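Local coordinates for chitinase (Thermococcus chitonophagus, PDB 5XSW), which probably hydrolyses internal glycosidic bonds of chitin as an endochitinase, and is captured here with a glycan bound in its pocket, at residues Thr39-Gly44 and Gly63-Ile68; Ala120-Gly125 and Met428-Arg433; Ile392-Leu397 and Tyr449-Leu454. One frame throughout, in Å; residues are numbered along the deposited sequence.

In the fold
From the N terminus, the chain first builds an all-beta domain, where contact 1 (39-44 with 63-68) joins two neighbouring antiparallel strands and closes a short, mostly extended excursion. That contact is complete before contact 2 (120-125 with 428-433) opens in the connection leading to the helix-rich part, whose pocket holds the glycan. Contact 2 closes a span of some three hundred residues by bringing the connection onto helix 421-439. Contact 3 opens inside that span, at 392-397, and closes beyond it, on helix 449-461, so the two cross. Their centres lie about 19 Å apart, whereas the centre of contact 1 is about 54 Å from that of contact 3.

Contact 1 (Thr39-Gly44 and Gly63-Ile68); sequences TFETTG and GNLVTI
Phe40 and Val66 face each other as a hydrogen-bonded antiparallel pair, and their backbones supply two of the three hydrogen bonds here. Val66 N reaches Phe40 O at 2.8 Å, almost straight (173° at the hydrogen), while Phe40 N returns a bond of 3.0 Å to Val66 O. Beyond the strand end, Thr42 N still finds Asn64 O at 2.9 Å, continuing the alternation. Glu41-Leu65, between these bonds, and Thr39-Thr67, beyond the Phe40-Val66 pair, are non-hydrogen-bonded pairs, where CA-H groups of Thr39 and Glu41 lie against Val66 O and Asn64 O.

Apolar packing gathers on the Phe40 side. Chi1 of 66° sets Phe40 CG between the backbone N and the carbonyl carbon, and the ring lies over its cross-strand partner. Val66 CB sits 3.8 Å from the centroid of the Phe40 ring, a CH-pi contact over the face, and Val66 CG1 touches Phe40 CE2 at 3.6 Å. Ile68 CD1 comes instead to the ring edge, in plane, 3.8 Å from Phe40 CE2.

The other side is mixed in character. Thr39 and Thr67 lie side by side, Thr39 CG2 being 3.6 Å from Thr67 OG1, and Leu65 CD1 reaches Thr39 CB at 3.8 Å. Thr39 OG1 is bonded to His103 on strand 98-104.

At the turn, Thr42 OG1 accepts from Gly44 N in an ST turn and also bonds to Pro95 O. Phe40 and Thr42 touch strand 80-89, and Val66 and Ile68 touch strand 45-51: one sheet packed on another, as in a beta-sandwich.

Contact 2 (Ala120-Gly125 and Met428-Arg433); sequences ASWKPG and MRDVKR
Asp430 meets the backbone of Gly125 where the connection between the N-terminal beta domain and the helix-rich domain comes to rest on helix 421-439. This interdomain connection is held on the helix by an aspartate that accepts from a loop backbone N-H. Gly125 N donates to Asp430 OD1 at 2.9 Å, with an angle of 165° at the hydrogen, approaching on the syn side and somewhat out of the carboxylate plane. The same oxygen accepts a second hydrogen bond, from a water, which also donates to Gly125 O at 2.7 Å. Gly125 is thus held at both its N-H and its C=O, once directly and once through the water.

The other carboxylate oxygen is hemmed in by carbon. Asp430 OD2 lies 3.4 Å from Pro124 CB, and Trp122 CH2 approaches it from the ring edge at 3.5 Å. The indole and carboxylate planes stand 88° apart. NE2 of His463 is hydrogen-bonded to this oxygen; if the imidazole is protonated, it would probably offset the negative charge of the buried carboxylate.

Further out, Trp122 is placed by its surroundings: Pro124 N lies over one of its faces, toward the rim, while Phe127, Leu132 and Val459 pack around it. On the helix, Val431 packs against helices 399-412 and 449-461, consistent with a helix rotation that turns Asp430 to the loop. One turn along from Asp430, Arg433 has CG anti to its backbone N (chi1 -178°) and stays extended as far as NE, which bonds to Phe127 O, two residues past Gly125. On the way its CD passes 3.2 Å from Gly125 O.

Contact 3 (Ile392-Leu397 and Tyr449-Leu454); sequences IYDANL and YRYDFL
Arg450 runs from the first turn of its helix across the segment 392-394, its CB 3.4 Å from Asp394 OD1. CG lies over the centre of the Tyr451 ring, and CD touches Ile392 CG2 at 4.0 Å. The chain is extended from CG to NE. At the guanidinium, Tyr451 OH sits above the centre of the plane. NH1 packs 3.8 Å from Ile392 CB and donates at 3.0 Å to a water in the plane, which in turn donates a hydrogen bond to Ile392 O. NH2 is hydrogen-bonded to Gln161 OE1 and Pro142 O.

Strands 396-397 and 447-448 form a two-stranded antiparallel pair, the second strand of which leads directly into helix 449-461, and Asp394 and Ala395 receive its first two N-H groups. Tyr449 N bonds to Ala395 O at 2.9 Å. Arg450 N reaches Asp394 OD1 at 3.0 Å from above the carboxylate plane, while Ala395 N bonds to the same oxygen from the opposite face and Ser448 OG is a further partner. An alanine in place of Asp394 would probably leave the N-H groups of Arg450 and Ala395, and Ser448 OG, without their shared partner oxygen.

Alongside, the edge of Tyr393 points to the face of Tyr449, an offset edge-to-face pair with planes at 73°. Leu397 CD1 meets Phe453 CD1 at 3.6 Å.

Contact 1 (Thr39-Gly44 and Gly63-Ile68)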
ATOM      1  N   THR A  39     -25.763   8.448 -15.817  1.00 33.72           N
ATOM      2  CA  THR A  39     -26.982   7.931 -16.453  1.00 28.30           C
ATOM      3  C   THR A  39     -27.844   9.095 -16.958  1.00 35.87           C
ATOM      4  O   THR A  39     -27.799  10.218 -16.437  1.00 30.55           O
ATOM      5  CB  THR A  39     -27.833   7.077 -15.510  1.00 30.87           C
ATOM      6  OG1 THR A  39     -28.062   7.777 -14.271  1.00 32.49           O
ATOM      7  CG2 THR A  39     -27.188   5.713 -15.223  1.00 34.61           C
ATOM      8  N   PHE A  40     -28.657   8.814 -17.961  1.00 32.26           N
ATOM      9  CA  PHE A  40     -29.720   9.768 -18.254  1.00 32.34           C
ATOM     10  C   PHE A  40     -30.874   8.981 -18.891  1.00 35.12           C
ATOM     11  O   PHE A  40     -30.735   7.802 -19.195  1.00 34.91           O
ATOM     12  CB  PHE A  40     -29.228  10.901 -19.170  1.00 29.29           C
ATOM     13  CG  PHE A  40     -28.843  10.426 -20.578  1.00 34.35           C
ATOM     14  CD1 PHE A  40     -29.795  10.369 -21.605  1.00 35.82           C
ATOM     15  CD2 PHE A  40     -27.526  10.070 -20.875  1.00 37.18           C
ATOM     16  CE1 PHE A  40     -29.434   9.945 -22.920  1.00 34.26           C
ATOM     17  CE2 PHE A  40     -27.140   9.643 -22.150  1.00 32.21           C
ATOM     18  CZ  PHE A  40     -28.112   9.581 -23.208  1.00 37.61           C
ATOM     19  N   GLU A  41     -32.002   9.660 -19.090  1.00 37.31           N
ATOM     20  CA  GLU A  41     -33.169   8.992 -19.647  1.00 39.57           C
ATOM     21  C   GLU A  41     -33.563   9.644 -20.965  1.00 33.04           C
ATOM     22  O   GLU A  41     -33.397  10.842 -21.141  1.00 32.25           O
ATOM     23  CB  GLU A  41     -34.323   9.010 -18.636  1.00 45.69           C
ATOM     24  CG  GLU A  41     -34.074   8.051 -17.477  1.00 40.91           C
ATOM     25  CD  GLU A  41     -35.001   8.291 -16.267  1.00 55.15           C
ATOM     26  OE1 GLU A  41     -35.248   7.324 -15.523  1.00 68.78           O
ATOM     27  OE2 GLU A  41     -35.458   9.430 -16.034  1.00 59.17           O
ATOM     28  N   THR A  42     -34.007   8.807 -21.898  1.00 41.84           N
ATOM     29  CA  THR A  42     -34.643   9.263 -23.127  1.00 40.42           C
ATOM     30  C   THR A  42     -35.549   8.143 -23.665  1.00 44.75           C
ATOM     31  O   THR A  42     -35.286   6.951 -23.441  1.00 40.52           O
ATOM     32  CB  THR A  42     -33.606   9.666 -24.179  1.00 43.67           C
ATOM     33  OG1 THR A  42     -34.261   9.974 -25.415  1.00 38.83           O
ATOM     34  CG2 THR A  42     -32.589   8.507 -24.407  1.00 38.50           C
ATOM     35  N   THR A  43     -36.648   8.522 -24.329  1.00 37.78           N
ATOM     36  CA  THR A  43     -37.479   7.543 -25.038  1.00 35.60           C
ATOM     37  C   THR A  43     -37.028   7.444 -26.491  1.00 38.00           C
ATOM     38  O   THR A  43     -37.499   6.589 -27.243  1.00 36.96           O
ATOM     39  CB  THR A  43     -38.985   7.943 -24.992  1.00 38.66           C
ATOM     40  OG1 THR A  43     -39.126   9.290 -25.479  1.00 36.88           O
ATOM     41  CG2 THR A  43     -39.494   7.902 -23.571  1.00 40.58           C
ATOM     42  N   GLY A  44     -36.148   8.348 -26.900  1.00 34.12           N
ATOM     43  CA  GLY A  44     -35.628   8.334 -28.257  1.00 37.30           C
ATOM     44  C   GLY A  44     -34.606   7.219 -28.465  1.00 47.11           C
ATOM     45  O   GLY A  44     -34.383   6.395 -27.573  1.00 46.44           O
ATOM     46  N   GLY A  63     -34.039   0.067 -21.740  1.00 54.38           N
ATOM     47  CA  GLY A  63     -35.302   0.792 -21.781  1.00 44.05           C
ATOM     48  C   GLY A  63     -35.063   2.271 -21.993  1.00 32.39           C
ATOM     49  O   GLY A  63     -34.415   2.665 -22.951  1.00 39.44           O
ATOM     50  N   ASN A  64     -35.574   3.098 -21.085  1.00 38.19           N
ATOM     51  CA  ASN A  64     -35.404   4.540 -21.202  1.00 41.86           C
ATOM     52  C   ASN A  64     -34.074   5.033 -20.554  1.00 41.88           C
ATOM     53  O   ASN A  64     -33.739   6.209 -20.647  1.00 37.14           O
ATOM     54  CB  ASN A  64     -36.601   5.246 -20.565  1.00 37.05           C
ATOM     55  CG  ASN A  64     -37.941   4.924 -21.309  1.00 53.77           C
ATOM     56  OD1 ASN A  64     -37.955   4.602 -22.512  1.00 49.24           O
ATOM     57  ND2 ASN A  64     -39.048   4.999 -20.583  1.00 62.25           N
ATOM     58  N   LEU A  65     -33.338   4.103 -19.941  1.00 40.18           N
ATOM     59  CA  LEU A  65     -32.120   4.425 -19.140  1.00 35.23           C
ATOM     60  C   LEU A  65     -30.842   4.192 -19.925  1.00 31.34           C
ATOM     61  O   LEU A  65     -30.571   3.058 -20.323  1.00 38.69           O
ATOM     62  CB  LEU A  65     -32.064   3.578 -17.881  1.00 43.37           C
ATOM     63  CG  LEU A  65     -30.925   3.985 -16.918  1.00 39.23           C
ATOM     64  CD1 LEU A  65     -31.169   5.414 -16.471  1.00 35.08           C
ATOM     65  CD2 LEU A  65     -30.902   3.033 -15.728  1.00 44.03           C
ATOM     66  N   VAL A  66     -30.078   5.256 -20.161  1.00 32.67           N
ATOM     67  CA  VAL A  66     -28.795   5.151 -20.868  1.00 29.51           C
ATOM     68  C   VAL A  66     -27.657   5.307 -19.812  1.00 34.57           C
ATOM     69  O   VAL A  66     -27.719   6.194 -18.979  1.00 30.97           O
ATOM     70  CB  VAL A  66     -28.646   6.231 -21.958  1.00 33.04           C
ATOM     71  CG1 VAL A  66     -27.291   6.100 -22.700  1.00 29.15           C
ATOM     72  CG2 VAL A  66     -29.796   6.125 -23.015  1.00 28.94           C
ATOM     73  N   THR A  67     -26.655   4.440 -19.853  1.00 34.07           N
ATOM     74  CA  THR A  67     -25.527   4.507 -18.887  1.00 31.24           C
ATOM     75  C   THR A  67     -24.224   4.729 -19.637  1.00 27.60           C
ATOM     76  O   THR A  67     -23.858   3.897 -20.480  1.00 35.24           O
ATOM     77  CB  THR A  67     -25.429   3.228 -18.085  1.00 38.54           C
ATOM     78  OG1 THR A  67     -26.708   2.980 -17.472  1.00 37.63           O
ATOM     79  CG2 THR A  67     -24.264   3.350 -16.974  1.00 31.34           C
ATOM     80  N   ILE A  68     -23.570   5.861 -19.380  1.00 30.42           N
ATOM     81  CA  ILE A  68     -22.311   6.186 -20.021  1.00 32.63           C
ATOM     82  C   ILE A  68     -21.163   5.786 -19.087  1.00 39.29           C
ATOM     83  O   ILE A  68     -21.137   6.222 -17.933  1.00 33.36           O
ATOM     84  CB  ILE A  68     -22.181   7.656 -20.328  1.00 32.35           C
ATOM     85  CG1 ILE A  68     -23.276   8.107 -21.337  1.00 33.63           C
ATOM     86  CG2 ILE A  68     -20.770   7.946 -20.900  1.00 33.43           C
ATOM     87  CD1 ILE A  68     -23.382   9.643 -21.359  1.00 30.76           C
TER

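Contact 2 (Ala120-Gly125 and Met428-Arg433)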
ATOM      1  N   ALA A 120     -30.752  21.171  19.126  1.00 36.76           N
ATOM      2  CA  ALA A 120     -31.024  22.043  17.998  1.00 33.16           C
ATOM      3  C   ALA A 120     -30.829  23.536  18.330  1.00 35.63           C
ATOM      4  O   ALA A 120     -30.482  24.348  17.461  1.00 35.95           O
ATOM      5  CB  ALA A 120     -32.462  21.785  17.480  1.00 44.92           C
ATOM      6  N   SER A 121     -31.010  23.902  19.594  1.00 35.00           N
ATOM      7  CA  SER A 121     -30.720  25.296  19.954  1.00 43.97           C
ATOM      8  C   SER A 121     -29.235  25.703  19.933  1.00 47.29           C
ATOM      9  O   SER A 121     -28.926  26.910  19.945  1.00 39.75           O
ATOM     10  CB  SER A 121     -31.280  25.589  21.336  1.00 40.32           C
ATOM     11  OG  SER A 121     -30.682  24.755  22.298  1.00 40.71           O
ATOM     12  N   TRP A 122     -28.310  24.730  19.869  1.00 40.23           N
ATOM     13  CA  TRP A 122     -26.875  25.063  19.852  1.00 36.62           C
ATOM     14  C   TRP A 122     -26.486  25.901  18.648  1.00 37.26           C
ATOM     15  O   TRP A 122     -26.856  25.593  17.516  1.00 39.48           O
ATOM     16  CB  TRP A 122     -25.996  23.768  19.880  1.00 32.02           C
ATOM     17  CG  TRP A 122     -24.580  24.107  20.154  1.00 32.77           C
ATOM     18  CD1 TRP A 122     -23.966  24.166  21.372  1.00 32.91           C
ATOM     19  CD2 TRP A 122     -23.602  24.482  19.186  1.00 35.11           C
ATOM     20  NE1 TRP A 122     -22.653  24.545  21.207  1.00 34.13           N
ATOM     21  CE2 TRP A 122     -22.417  24.759  19.877  1.00 36.26           C
ATOM     22  CE3 TRP A 122     -23.624  24.616  17.790  1.00 37.22           C
ATOM     23  CZ2 TRP A 122     -21.248  25.150  19.228  1.00 37.51           C
ATOM     24  CZ3 TRP A 122     -22.465  25.014  17.141  1.00 37.22           C
ATOM     25  CH2 TRP A 122     -21.291  25.270  17.868  1.00 39.20           C
ATOM     26  N   LYS A 123     -25.673  26.924  18.892  1.00 33.80           N
ATOM     27  CA  LYS A 123     -25.067  27.747  17.864  1.00 35.07           C
ATOM     28  C   LYS A 123     -23.695  28.140  18.385  1.00 38.78           C
ATOM     29  O   LYS A 123     -23.491  28.195  19.581  1.00 40.26           O
ATOM     30  CB  LYS A 123     -25.889  29.035  17.588  1.00 45.42           C
ATOM     31  CG  LYS A 123     -27.307  28.818  17.139  1.00 54.84           C
ATOM     32  CD  LYS A 123     -28.054  30.156  17.027  1.00 67.81           C
ATOM     33  CE  LYS A 123     -28.539  30.691  18.401  1.00 75.53           C
ATOM     34  NZ  LYS A 123     -29.810  30.033  18.920  1.00 73.70           N
ATOM     35  N   PRO A 124     -22.770  28.470  17.494  1.00 38.41           N
ATOM     36  CA  PRO A 124     -21.433  28.910  17.892  1.00 37.71           C
ATOM     37  C   PRO A 124     -21.475  30.164  18.747  1.00 51.21           C
ATOM     38  O   PRO A 124     -22.456  30.906  18.685  1.00 49.04           O
ATOM     39  CB  PRO A 124     -20.749  29.218  16.565  1.00 41.28           C
ATOM     40  CG  PRO A 124     -21.480  28.430  15.563  1.00 44.77           C
ATOM     41  CD  PRO A 124     -22.894  28.295  16.034  1.00 42.99           C
ATOM     42  N   GLY A 125     -20.414  30.400  19.509  1.00 45.43           N
ATOM     43  CA  GLY A 125     -20.271  31.596  20.329  1.00 44.53           C
ATOM     44  C   GLY A 125     -20.875  31.440  21.705  1.00 47.87           C
ATOM     45  O   GLY A 125     -20.445  30.640  22.522  1.00 42.07           O
ATOM     46  N   MET A 428     -11.957  26.241  18.319  1.00 30.31           N
ATOM     47  CA  MET A 428     -11.334  26.037  19.611  1.00 29.29           C
ATOM     48  C   MET A 428     -11.926  26.958  20.710  1.00 34.04           C
ATOM     49  O   MET A 428     -12.063  26.527  21.848  1.00 32.09           O
ATOM     50  CB  MET A 428      -9.806  26.231  19.471  1.00 36.68           C
ATOM     51  CG  MET A 428      -9.104  25.035  18.746  1.00 40.65           C
ATOM     52  SD  MET A 428      -9.562  23.384  19.411  1.00 35.28           S
ATOM     53  CE  MET A 428      -9.014  23.463  21.100  1.00 32.76           C
ATOM     54  N   ARG A 429     -12.332  28.200  20.377  1.00 35.87           N
ATOM     55  CA  ARG A 429     -13.120  29.005  21.363  1.00 37.06           C
ATOM     56  C   ARG A 429     -14.399  28.273  21.818  1.00 30.55           C
ATOM     57  O   ARG A 429     -14.683  28.155  23.020  1.00 34.41           O
ATOM     58  CB  ARG A 429     -13.485  30.393  20.775  1.00 38.58           C
ATOM     59  CG  ARG A 429     -12.280  31.347  20.691  1.00 45.80           C
ATOM     60  CD  ARG A 429     -12.677  32.813  20.404  1.00 48.05           C
ATOM     61  NE  ARG A 429     -13.234  32.993  19.059  1.00 42.63           N
ATOM     62  CZ  ARG A 429     -12.494  33.114  17.955  1.00 42.86           C
ATOM     63  NH1 ARG A 429     -11.162  33.085  18.021  1.00 49.76           N
ATOM     64  NH2 ARG A 429     -13.084  33.272  16.787  1.00 46.61           N
ATOM     65  N   ASP A 430     -15.175  27.746  20.854  1.00 28.96           N
ATOM     66  CA  ASP A 430     -16.360  26.955  21.203  1.00 30.62           C
ATOM     67  C   ASP A 430     -16.039  25.713  22.038  1.00 31.22           C
ATOM     68  O   ASP A 430     -16.734  25.401  23.004  1.00 30.12           O
ATOM     69  CB  ASP A 430     -17.088  26.502  19.939  1.00 30.44           C
ATOM     70  CG  ASP A 430     -17.922  27.613  19.293  1.00 42.86           C
ATOM     71  OD1 ASP A 430     -18.030  28.750  19.857  1.00 39.63           O
ATOM     72  OD2 ASP A 430     -18.489  27.323  18.213  1.00 36.87           O
ATOM     73  N   VAL A 431     -14.974  24.994  21.659  1.00 31.31           N
ATOM     74  CA  VAL A 431     -14.576  23.795  22.425  1.00 29.09           C
ATOM     75  C   VAL A 431     -14.205  24.170  23.847  1.00 25.77           C
ATOM     76  O   VAL A 431     -14.597  23.520  24.833  1.00 28.55           O
ATOM     77  CB  VAL A 431     -13.358  23.082  21.725  1.00 30.27           C
ATOM     78  CG1 VAL A 431     -12.679  22.065  22.670  1.00 27.58           C
ATOM     79  CG2 VAL A 431     -13.819  22.434  20.383  1.00 29.36           C
ATOM     80  N   LYS A 432     -13.410  25.236  23.978  1.00 27.27           N
ATOM     81  CA  LYS A 432     -13.045  25.671  25.352  1.00 31.28           C
ATOM     82  C   LYS A 432     -14.253  26.116  26.176  1.00 30.74           C
ATOM     83  O   LYS A 432     -14.395  25.780  27.391  1.00 32.87           O
ATOM     84  CB  LYS A 432     -12.017  26.819  25.307  1.00 36.01           C
ATOM     85  CG  LYS A 432     -11.577  27.209  26.739  1.00 38.35           C
ATOM     86  CD  LYS A 432     -10.305  27.970  26.758  1.00 49.71           C
ATOM     87  CE  LYS A 432      -9.762  28.052  28.200  1.00 46.63           C
ATOM     88  NZ  LYS A 432      -8.377  28.626  28.120  1.00 57.88           N
ATOM     89  N   ARG A 433     -15.147  26.868  25.525  1.00 33.10           N
ATOM     90  CA  ARG A 433     -16.386  27.268  26.233  1.00 34.44           C
ATOM     91  C   ARG A 433     -17.191  26.061  26.641  1.00 31.55           C
ATOM     92  O   ARG A 433     -17.696  25.975  27.775  1.00 31.98           O
ATOM     93  CB  ARG A 433     -17.256  28.207  25.368  1.00 35.41           C
ATOM     94  CG  ARG A 433     -18.523  28.677  26.114  1.00 35.44           C
ATOM     95  CD  ARG A 433     -19.325  29.705  25.319  1.00 38.70           C
ATOM     96  NE  ARG A 433     -20.607  30.035  25.968  1.00 42.20           N
ATOM     97  CZ  ARG A 433     -20.768  31.007  26.869  1.00 43.63           C
ATOM     98  NH1 ARG A 433     -19.732  31.757  27.236  1.00 35.21           N
ATOM     99  NH2 ARG A 433     -21.966  31.235  27.396  1.00 37.00           N
TER
HETATM  100  O   HOH W   1     -17.817  30.117  22.168  1.00 41.47           O

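Contact 3 (Ile392-Leu397 and Tyr449-Leu454)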
ATOM      1  N   ILE A 392     -16.562   0.220  33.384  1.00 27.30           N
ATOM      2  CA  ILE A 392     -16.600   1.006  32.165  1.00 28.89           C
ATOM      3  C   ILE A 392     -15.531   2.062  32.243  1.00 32.44           C
ATOM      4  O   ILE A 392     -15.412   2.743  33.244  1.00 27.74           O
ATOM      5  CB  ILE A 392     -17.951   1.717  31.968  1.00 28.51           C
ATOM      6  CG1 ILE A 392     -19.094   0.714  31.955  1.00 32.44           C
ATOM      7  CG2 ILE A 392     -17.947   2.506  30.678  1.00 23.71           C
ATOM      8  CD1 ILE A 392     -18.834  -0.491  31.090  1.00 31.29           C
ATOM      9  N   TYR A 393     -14.750   2.201  31.189  1.00 25.40           N
ATOM     10  CA  TYR A 393     -13.674   3.172  31.249  1.00 26.19           C
ATOM     11  C   TYR A 393     -14.162   4.620  31.489  1.00 30.01           C
ATOM     12  O   TYR A 393     -15.125   5.066  30.895  1.00 26.68           O
ATOM     13  CB  TYR A 393     -12.858   3.133  29.953  1.00 23.19           C
ATOM     14  CG  TYR A 393     -11.746   4.100  29.925  1.00 23.46           C
ATOM     15  CD1 TYR A 393     -10.584   3.846  30.619  1.00 23.61           C
ATOM     16  CD2 TYR A 393     -11.852   5.279  29.197  1.00 24.27           C
ATOM     17  CE1 TYR A 393      -9.499   4.774  30.613  1.00 25.22           C
ATOM     18  CE2 TYR A 393     -10.800   6.198  29.175  1.00 24.29           C
ATOM     19  CZ  TYR A 393      -9.613   5.904  29.863  1.00 27.55           C
ATOM     20  OH  TYR A 393      -8.571   6.804  29.812  1.00 26.25           O
ATOM     21  N   ASP A 394     -13.420   5.357  32.305  1.00 27.47           N
ATOM     22  CA  ASP A 394     -13.651   6.810  32.452  1.00 33.01           C
ATOM     23  C   ASP A 394     -12.337   7.477  32.826  1.00 29.50           C
ATOM     24  O   ASP A 394     -11.408   6.800  33.283  1.00 28.97           O
ATOM     25  CB  ASP A 394     -14.745   7.040  33.512  1.00 29.32           C
ATOM     26  CG  ASP A 394     -15.396   8.445  33.432  1.00 34.89           C
ATOM     27  OD1 ASP A 394     -15.020   9.301  32.593  1.00 26.38           O
ATOM     28  OD2 ASP A 394     -16.337   8.651  34.234  1.00 31.81           O
ATOM     29  N   ALA A 395     -12.208   8.777  32.597  1.00 25.74           N
ATOM     30  CA  ALA A 395     -10.958   9.459  32.860  1.00 31.58           C
ATOM     31  C   ALA A 395     -11.293  10.916  33.046  1.00 32.49           C
ATOM     32  O   ALA A 395     -12.173  11.413  32.362  1.00 27.95           O
ATOM     33  CB  ALA A 395      -9.946   9.296  31.665  1.00 28.75           C
ATOM     34  N   ASN A 396     -10.564  11.607  33.919  1.00 30.30           N
ATOM     35  CA  ASN A 396     -10.600  13.079  33.948  1.00 27.36           C
ATOM     36  C   ASN A 396      -9.833  13.670  32.800  1.00 28.62           C
ATOM     37  O   ASN A 396      -8.656  13.349  32.583  1.00 32.26           O
ATOM     38  CB  ASN A 396      -9.984  13.586  35.267  1.00 33.29           C
ATOM     39  CG  ASN A 396     -10.696  13.055  36.479  1.00 39.65           C
ATOM     40  OD1 ASN A 396     -11.827  12.610  36.408  1.00 39.66           O
ATOM     41  ND2 ASN A 396     -10.027  13.103  37.610  1.00 49.54           N
ATOM     42  N   LEU A 397     -10.456  14.559  32.055  1.00 26.76           N
ATOM     43  CA  LEU A 397      -9.743  15.295  31.022  1.00 20.21           C
ATOM     44  C   LEU A 397      -9.681  16.756  31.443  1.00 30.04           C
ATOM     45  O   LEU A 397     -10.726  17.339  31.736  1.00 27.15           O
ATOM     46  CB  LEU A 397     -10.461  15.189  29.668  1.00 26.23           C
ATOM     47  CG  LEU A 397     -10.901  13.792  29.216  1.00 29.67           C
ATOM     48  CD1 LEU A 397     -11.686  13.847  27.897  1.00 22.32           C
ATOM     49  CD2 LEU A 397      -9.602  12.956  29.050  1.00 29.56           C
ATOM     50  N   TYR A 449     -14.364  11.804  30.466  1.00 27.23           N
ATOM     51  CA  TYR A 449     -14.254  11.143  29.153  1.00 24.72           C
ATOM     52  C   TYR A 449     -15.586  10.439  28.836  1.00 22.21           C
ATOM     53  O   TYR A 449     -16.227  10.687  27.822  1.00 26.49           O
ATOM     54  CB  TYR A 449     -13.099  10.146  29.153  1.00 23.02           C
ATOM     55  CG  TYR A 449     -13.109   9.329  27.872  1.00 24.45           C
ATOM     56  CD1 TYR A 449     -12.525   9.815  26.728  1.00 23.02           C
ATOM     57  CD2 TYR A 449     -13.699   8.085  27.841  1.00 22.47           C
ATOM     58  CE1 TYR A 449     -12.494   9.036  25.509  1.00 23.98           C
ATOM     59  CE2 TYR A 449     -13.699   7.288  26.639  1.00 23.74           C
ATOM     60  CZ  TYR A 449     -13.087   7.784  25.516  1.00 24.02           C
ATOM     61  OH  TYR A 449     -13.083   7.002  24.387  1.00 24.02           O
ATOM     62  N   ARG A 450     -16.026   9.603  29.755  1.00 23.49           N
ATOM     63  CA  ARG A 450     -17.244   8.829  29.533  1.00 28.05           C
ATOM     64  C   ARG A 450     -18.486   9.724  29.242  1.00 31.98           C
ATOM     65  O   ARG A 450     -19.225   9.499  28.269  1.00 27.31           O
ATOM     66  CB  ARG A 450     -17.521   7.938  30.760  1.00 23.36           C
ATOM     67  CG  ARG A 450     -18.799   7.120  30.544  1.00 26.10           C
ATOM     68  CD  ARG A 450     -19.115   6.221  31.705  1.00 28.32           C
ATOM     69  NE  ARG A 450     -20.526   5.856  31.682  1.00 27.26           N
ATOM     70  CZ  ARG A 450     -21.082   4.984  32.534  1.00 29.45           C
ATOM     71  NH1 ARG A 450     -20.342   4.341  33.446  1.00 30.68           N
ATOM     72  NH2 ARG A 450     -22.378   4.737  32.453  1.00 28.57           N
ATOM     73  N   TYR A 451     -18.685  10.761  30.066  1.00 26.53           N
ATOM     74  CA  TYR A 451     -19.943  11.538  30.010  1.00 28.73           C
ATOM     75  C   TYR A 451     -19.885  12.733  29.079  1.00 26.51           C
ATOM     76  O   TYR A 451     -20.894  13.106  28.468  1.00 30.01           O
ATOM     77  CB  TYR A 451     -20.337  11.973  31.442  1.00 27.18           C
ATOM     78  CG  TYR A 451     -20.704  10.793  32.316  1.00 26.19           C
ATOM     79  CD1 TYR A 451     -21.927  10.165  32.192  1.00 27.82           C
ATOM     80  CD2 TYR A 451     -19.771  10.252  33.182  1.00 26.19           C
ATOM     81  CE1 TYR A 451     -22.241   9.057  32.973  1.00 29.26           C
ATOM     82  CE2 TYR A 451     -20.074   9.149  33.962  1.00 27.92           C
ATOM     83  CZ  TYR A 451     -21.298   8.559  33.849  1.00 30.62           C
ATOM     84  OH  TYR A 451     -21.568   7.461  34.645  1.00 33.30           O
ATOM     85  N   ASP A 452     -18.711  13.360  28.958  1.00 27.21           N
ATOM     86  CA  ASP A 452     -18.617  14.623  28.246  1.00 25.10           C
ATOM     87  C   ASP A 452     -17.908  14.605  26.895  1.00 24.51           C
ATOM     88  O   ASP A 452     -18.072  15.530  26.097  1.00 26.25           O
ATOM     89  CB  ASP A 452     -17.875  15.643  29.115  1.00 28.60           C
ATOM     90  CG  ASP A 452     -18.590  15.917  30.418  1.00 32.12           C
ATOM     91  OD1 ASP A 452     -19.826  16.155  30.373  1.00 28.26           O
ATOM     92  OD2 ASP A 452     -17.923  15.876  31.463  1.00 30.41           O
ATOM     93  N   PHE A 453     -16.999  13.660  26.666  1.00 26.65           N
ATOM     94  CA  PHE A 453     -16.121  13.897  25.515  1.00 23.53           C
ATOM     95  C   PHE A 453     -16.836  13.818  24.140  1.00 21.19           C
ATOM     96  O   PHE A 453     -16.460  14.531  23.204  1.00 24.88           O
ATOM     97  CB  PHE A 453     -14.871  12.936  25.547  1.00 24.37           C
ATOM     98  CG  PHE A 453     -13.799  13.353  24.555  1.00 24.34           C
ATOM     99  CD1 PHE A 453     -13.165  14.564  24.687  1.00 24.07           C
ATOM    100  CD2 PHE A 453     -13.447  12.524  23.478  1.00 25.39           C
ATOM    101  CE1 PHE A 453     -12.194  15.001  23.748  1.00 27.11           C
ATOM    102  CE2 PHE A 453     -12.486  12.914  22.547  1.00 22.43           C
ATOM    103  CZ  PHE A 453     -11.852  14.152  22.669  1.00 26.14           C
ATOM    104  N   LEU A 454     -17.882  12.989  23.987  1.00 25.08           N
ATOM    105  CA  LEU A 454     -18.592  13.019  22.709  1.00 23.63           C
ATOM    106  C   LEU A 454     -19.219  14.390  22.430  1.00 27.38           C
ATOM    107  O   LEU A 454     -19.252  14.853  21.281  1.00 23.46           O
ATOM    108  CB  LEU A 454     -19.711  11.972  22.644  1.00 24.88           C
ATOM    109  CG  LEU A 454     -19.249  10.520  22.450  1.00 29.55           C
ATOM    110  CD1 LEU A 454     -20.482   9.552  22.364  1.00 26.89           C
ATOM    111  CD2 LEU A 454     -18.383  10.451  21.145  1.00 26.10           C
TER
HETATM  112  O   HOH W   2     -17.474   4.333  34.269  1.00 33.38           O